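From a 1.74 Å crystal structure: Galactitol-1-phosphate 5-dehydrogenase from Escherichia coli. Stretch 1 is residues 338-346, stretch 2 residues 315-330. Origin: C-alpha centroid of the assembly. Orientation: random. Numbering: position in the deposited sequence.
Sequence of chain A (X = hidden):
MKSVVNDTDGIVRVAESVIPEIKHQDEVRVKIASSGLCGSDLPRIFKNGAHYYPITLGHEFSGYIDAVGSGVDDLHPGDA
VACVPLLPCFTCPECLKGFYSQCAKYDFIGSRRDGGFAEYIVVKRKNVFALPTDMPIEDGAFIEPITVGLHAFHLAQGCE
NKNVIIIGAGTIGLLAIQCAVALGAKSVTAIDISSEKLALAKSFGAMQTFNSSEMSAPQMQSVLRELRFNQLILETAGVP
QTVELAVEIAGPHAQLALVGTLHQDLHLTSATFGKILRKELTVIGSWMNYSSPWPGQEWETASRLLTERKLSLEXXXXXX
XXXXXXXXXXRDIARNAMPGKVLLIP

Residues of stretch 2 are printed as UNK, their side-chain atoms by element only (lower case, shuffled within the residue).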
# COMPACT_ATOMS: atom_id res chain seq x y z
N MET A 338 25.47 -5.95 -8.95
CA MET A 338 25.83 -5.02 -10.01
C MET A 338 26.88 -4.05 -9.47
O MET A 338 26.70 -3.47 -8.40
CB MET A 338 24.59 -4.26 -10.51
CG MET A 338 24.84 -3.37 -11.73
SD MET A 338 24.60 -4.23 -13.31
CE MET A 338 22.89 -3.83 -13.64
N PRO A 339 27.99 -3.88 -10.20
CA PRO A 339 29.07 -2.99 -9.76
C PRO A 339 28.71 -1.50 -9.90
O PRO A 339 29.09 -0.68 -9.07
CB PRO A 339 30.23 -3.36 -10.69
CG PRO A 339 29.54 -3.83 -11.95
CD PRO A 339 28.30 -4.54 -11.48
N GLY A 340 27.97 -1.18 -10.95
CA GLY A 340 27.63 0.19 -11.28
C GLY A 340 27.08 0.12 -12.69
O GLY A 340 26.89 -0.98 -13.21
N LYS A 341 26.82 1.27 -13.31
CA LYS A 341 26.25 1.27 -14.66
C LYS A 341 27.27 0.80 -15.67
O LYS A 341 28.34 1.38 -15.83
CB LYS A 341 25.74 2.66 -15.04
CG LYS A 341 25.11 2.72 -16.43
CD LYS A 341 23.94 1.76 -16.59
CE LYS A 341 22.82 2.10 -15.60
NZ LYS A 341 21.58 1.29 -15.80
N VAL A 342 26.93 -0.29 -16.35
CA VAL A 342 27.74 -0.78 -17.45
C VAL A 342 27.17 -0.23 -18.75
O VAL A 342 26.03 -0.53 -19.11
CB VAL A 342 27.76 -2.32 -17.48
CG1 VAL A 342 28.55 -2.83 -18.68
CG2 VAL A 342 28.33 -2.86 -16.17
N LEU A 343 27.95 0.58 -19.45
CA LEU A 343 27.48 1.18 -20.70
C LEU A 343 28.09 0.52 -21.92
O LEU A 343 29.29 0.28 -21.97
CB LEU A 343 27.81 2.67 -20.74
CG LEU A 343 27.07 3.60 -19.79
CD1 LEU A 343 27.65 5.01 -19.91
CD2 LEU A 343 25.58 3.58 -20.12
N LEU A 344 27.24 0.24 -22.89
CA LEU A 344 27.70 -0.09 -24.23
C LEU A 344 27.86 1.20 -25.01
O LEU A 344 26.93 2.01 -25.11
CB LEU A 344 26.73 -1.03 -24.94
CG LEU A 344 26.98 -1.28 -26.42
CD1 LEU A 344 28.26 -2.07 -26.66
CD2 LEU A 344 25.81 -2.00 -27.03
N ILE A 345 29.06 1.41 -25.54
CA ILE A 345 29.37 2.57 -26.37
C ILE A 345 29.82 2.08 -27.75
O ILE A 345 31.01 1.79 -27.95
CB ILE A 345 30.48 3.45 -25.72
CG1 ILE A 345 30.08 3.86 -24.29
CG2 ILE A 345 30.78 4.68 -26.58
CD1 ILE A 345 28.77 4.60 -24.18
N PRO A 346 28.87 1.95 -28.70
CA PRO A 346 29.15 1.42 -30.05
C PRO A 346 30.29 2.13 -30.78
O PRO A 346 30.51 3.32 -30.56
CB PRO A 346 27.81 1.64 -30.78
CG PRO A 346 26.78 1.58 -29.69
CD PRO A 346 27.44 2.26 -28.51
N UNK A 315 29.86 9.45 -11.70
CA UNK A 315 30.26 8.51 -10.65
C UNK A 315 29.50 7.20 -10.70
O UNK A 315 29.94 6.23 -10.10
c UNK A 315 29.26 10.68 -11.14
c UNK A 315 29.92 9.25 -9.35
c UNK A 315 29.71 10.67 -9.73
N UNK A 316 28.38 7.17 -11.41
CA UNK A 316 27.54 5.98 -11.49
C UNK A 316 28.11 4.93 -12.43
O UNK A 316 27.74 3.76 -12.35
c UNK A 316 26.13 6.35 -11.96
c UNK A 316 25.39 7.39 -11.12
c UNK A 316 24.06 7.76 -11.77
c UNK A 316 25.19 6.86 -9.72
N UNK A 317 29.00 5.35 -13.32
CA UNK A 317 29.42 4.48 -14.42
C UNK A 317 30.61 3.61 -14.03
O UNK A 317 31.66 4.12 -13.62
c UNK A 317 28.53 6.10 -16.13
c UNK A 317 30.23 4.40 -16.79
c UNK A 317 28.80 7.21 -17.11
c UNK A 317 29.76 5.31 -15.68
N UNK A 318 30.43 2.30 -14.15
CA UNK A 318 31.47 1.34 -13.80
C UNK A 318 32.23 0.88 -15.03
O UNK A 318 33.39 0.49 -14.95
c UNK A 318 30.88 0.14 -13.06
N UNK A 319 31.57 0.91 -16.18
CA UNK A 319 32.18 0.40 -17.39
C UNK A 319 31.71 1.13 -18.64
O UNK A 319 30.51 1.36 -18.82
c UNK A 319 32.63 -1.74 -18.67
n UNK A 319 33.31 -2.61 -20.56
c UNK A 319 31.90 -1.09 -17.54
c UNK A 319 34.31 -2.72 -19.70
c UNK A 319 32.25 -1.99 -19.94
n UNK A 319 33.92 -2.21 -18.55
N UNK A 320 32.67 1.51 -19.48
CA UNK A 320 32.40 1.99 -20.83
C UNK A 320 33.14 1.07 -21.79
O UNK A 320 34.32 0.78 -21.59
c UNK A 320 32.87 3.43 -21.04
n UNK A 320 32.97 7.00 -18.37
n UNK A 320 31.80 7.01 -20.35
c UNK A 320 32.52 5.87 -20.91
c UNK A 320 32.04 7.53 -19.15
n UNK A 320 31.35 8.58 -18.73
c UNK A 320 31.97 4.52 -20.48
N UNK A 321 32.46 0.63 -22.83
CA UNK A 321 33.11 -0.19 -23.83
C UNK A 321 32.24 -0.48 -25.03
O UNK A 321 31.03 -0.32 -24.97
N UNK A 322 32.87 -0.89 -26.12
CA UNK A 322 32.12 -1.32 -27.29
C UNK A 322 31.74 -2.80 -27.11
O UNK A 322 31.85 -3.33 -26.01
o UNK A 322 32.08 -1.14 -29.72
c UNK A 322 32.92 -1.10 -28.58
N UNK A 323 31.31 -3.45 -28.19
CA UNK A 323 30.54 -4.69 -28.07
C UNK A 323 31.26 -5.82 -27.33
O UNK A 323 30.69 -6.40 -26.41
c UNK A 323 27.74 -4.35 -29.77
c UNK A 323 27.21 -2.47 -31.14
c UNK A 323 29.08 -4.22 -30.07
c UNK A 323 30.09 -5.14 -29.46
c UNK A 323 28.56 -2.32 -31.44
c UNK A 323 29.49 -3.19 -30.90
c UNK A 323 26.80 -3.49 -30.30
N UNK A 324 32.49 -6.12 -27.72
CA UNK A 324 33.21 -7.21 -27.05
C UNK A 324 33.48 -6.86 -25.58
O UNK A 324 33.25 -7.68 -24.69
c UNK A 324 34.52 -7.52 -27.78
o UNK A 324 33.46 -9.96 -28.50
c UNK A 324 34.34 -7.86 -29.25
o UNK A 324 33.51 -9.59 -30.66
c UNK A 324 33.72 -9.24 -29.48
N UNK A 325 33.96 -5.65 -25.35
CA UNK A 325 34.27 -5.18 -24.00
C UNK A 325 33.02 -5.24 -23.13
O UNK A 325 33.06 -5.72 -22.00
c UNK A 325 34.82 -3.75 -24.04
o UNK A 325 35.06 -3.25 -22.74
N UNK A 326 31.92 -4.76 -23.68
CA UNK A 326 30.64 -4.73 -22.98
C UNK A 326 30.16 -6.15 -22.68
O UNK A 326 29.73 -6.46 -21.57
c UNK A 326 25.63 -4.00 -22.21
c UNK A 326 27.29 -4.86 -23.71
c UNK A 326 27.85 -3.07 -22.24
c UNK A 326 28.23 -3.96 -23.23
c UNK A 326 29.62 -3.94 -23.80
c UNK A 326 26.00 -4.89 -23.20
c UNK A 326 26.56 -3.09 -21.73
N UNK A 327 30.24 -7.02 -23.69
CA UNK A 327 29.79 -8.40 -23.54
C UNK A 327 30.53 -9.10 -22.40
O UNK A 327 29.92 -9.80 -21.60
c UNK A 327 29.97 -9.16 -24.84
N UNK A 328 31.84 -8.91 -22.32
CA UNK A 328 32.62 -9.56 -21.27
C UNK A 328 32.29 -8.99 -19.90
O UNK A 328 32.24 -9.72 -18.91
c UNK A 328 34.59 -11.77 -20.68
c UNK A 328 34.12 -9.44 -21.55
c UNK A 328 34.96 -10.30 -20.62
o UNK A 328 34.48 -12.36 -21.76
n UNK A 328 34.39 -12.38 -19.52
N UNK A 329 32.05 -7.68 -19.84
CA UNK A 329 31.65 -7.02 -18.60
C UNK A 329 30.35 -7.61 -18.08
O UNK A 329 30.19 -7.86 -16.89
c UNK A 329 31.51 -5.51 -18.81
N UNK A 330 29.40 -7.81 -19.00
CA UNK A 330 28.14 -8.46 -18.66
C UNK A 330 28.39 -9.87 -18.13
O UNK A 330 27.84 -10.25 -17.10
c UNK A 330 27.21 -8.53 -19.88
c UNK A 330 25.97 -9.34 -19.56
c UNK A 330 26.82 -7.12 -20.33

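At position 315 three carbons close a ring onto the backbone nitrogen, out of reach of the C-terminal stretch; this is Pro-315, whose fixed phi suits a 3-10 turn. Position 316 carries four carbons forked at the second, the pattern of Leu-316. Its side chain is buried, while its backbone O accepts a hydrogen bond from Lys-341 N at 2.8 Å, the first rung of the sheet.

Position 317 has four carbons forked at the first, and the arm two carbons long ends against Leu-343 CD1: Ile-317. Beta-branched residues favour strands, and Ile-317 CD1 lies 3.7 Å from Leu-343 CD1, on the face that Lys-341 and Leu-343 share. At position 318 a single carbon rests against Gly-340 CA, which gives Ala-318. Ala-318 CB sits 3.7 Å from Gly-340 CA, and a CB built on Gly-340 would come within 3.0 Å of Ala-318 CB, so the two small residues fit each other. The backbone bulges here: the N of Ala-318 and the N of position 319 both donate to Lys-341 O, at 2.8 and 3.3 Å.

Position 319 shows one carbon, set 3.9 Å (CB) from Val-342 CG1, then a five-membered ring of three carbons and two nitrogens, hence His-319. The ring suits this place because its polar end can bond within its own stretch; its backbone O accepts from Leu-343 N at 2.7 Å. Position 320 has three carbons running beside Leu-343, a nitrogen, and a carbon bearing two more nitrogens: Arg-320. Arg-320 CG lies 4.4 Å from Leu-343 CD1, while the exposed guanidinium finds partners elsewhere in the structure.

Position 321 has no side-chain atoms and is Gly-321. Its N donates to Leu-343 O at 3.3 Å, and its O accepts from Ile-345 N at 2.7 Å. One carbon and one oxygen at position 322, the oxygen near Pro-346, make Ser-322, a small polar residue common at the N-cap, though without a side-chain capping bond here; Ser-322 CA approaches Ile-345 O at 3.4 Å.

Position 323 has one carbon and a six-carbon ring with Leu-344 over one face: Phe-323. Its flat face receives Leu-344 CD1 4.2 Å from the ring centroid, a CH-pi contact. Position 324, three carbons ending in two oxygens, is Glu-324, exposed and pointing away. Position 325, one carbon and one oxygen, is Ser-325; Ser-325 OG hydrogen-bonds His-319 NE2 at 2.9 Å, and a CB on Gly-321 would clash with that OG.

Position 326 has one carbon, then a ring of six carbons against Val-342 and Leu-344: Phe-326. Its face receives Leu-344 CB 3.7 Å from the centroid, and Phe-326 CD1 lies 3.6 Å from Val-342 CG1. Position 327, one carbon, is Ala-327, facing away. Position 328, three carbons ending in oxygen and nitrogen, is Gln-328, polar as suits an exposed helix position. Position 329, one carbon (CB) 4.0 Å from Val-342 CG1, is Ala-329, small enough for close packing. Position 330, one carbon carrying two, is Val-330, buried, but its side chain makes no contact with stretch 1.

The contact thus joins parallel strands through six backbone hydrogen bonds, with a bulge shifting the register by one. The helix then packs over the face bearing Val-342 and Leu-344, where the two phenylalanine rings cover the aliphatic side chains.

Stretch 2 (315-330) PLIAHRGSFESFAQAV
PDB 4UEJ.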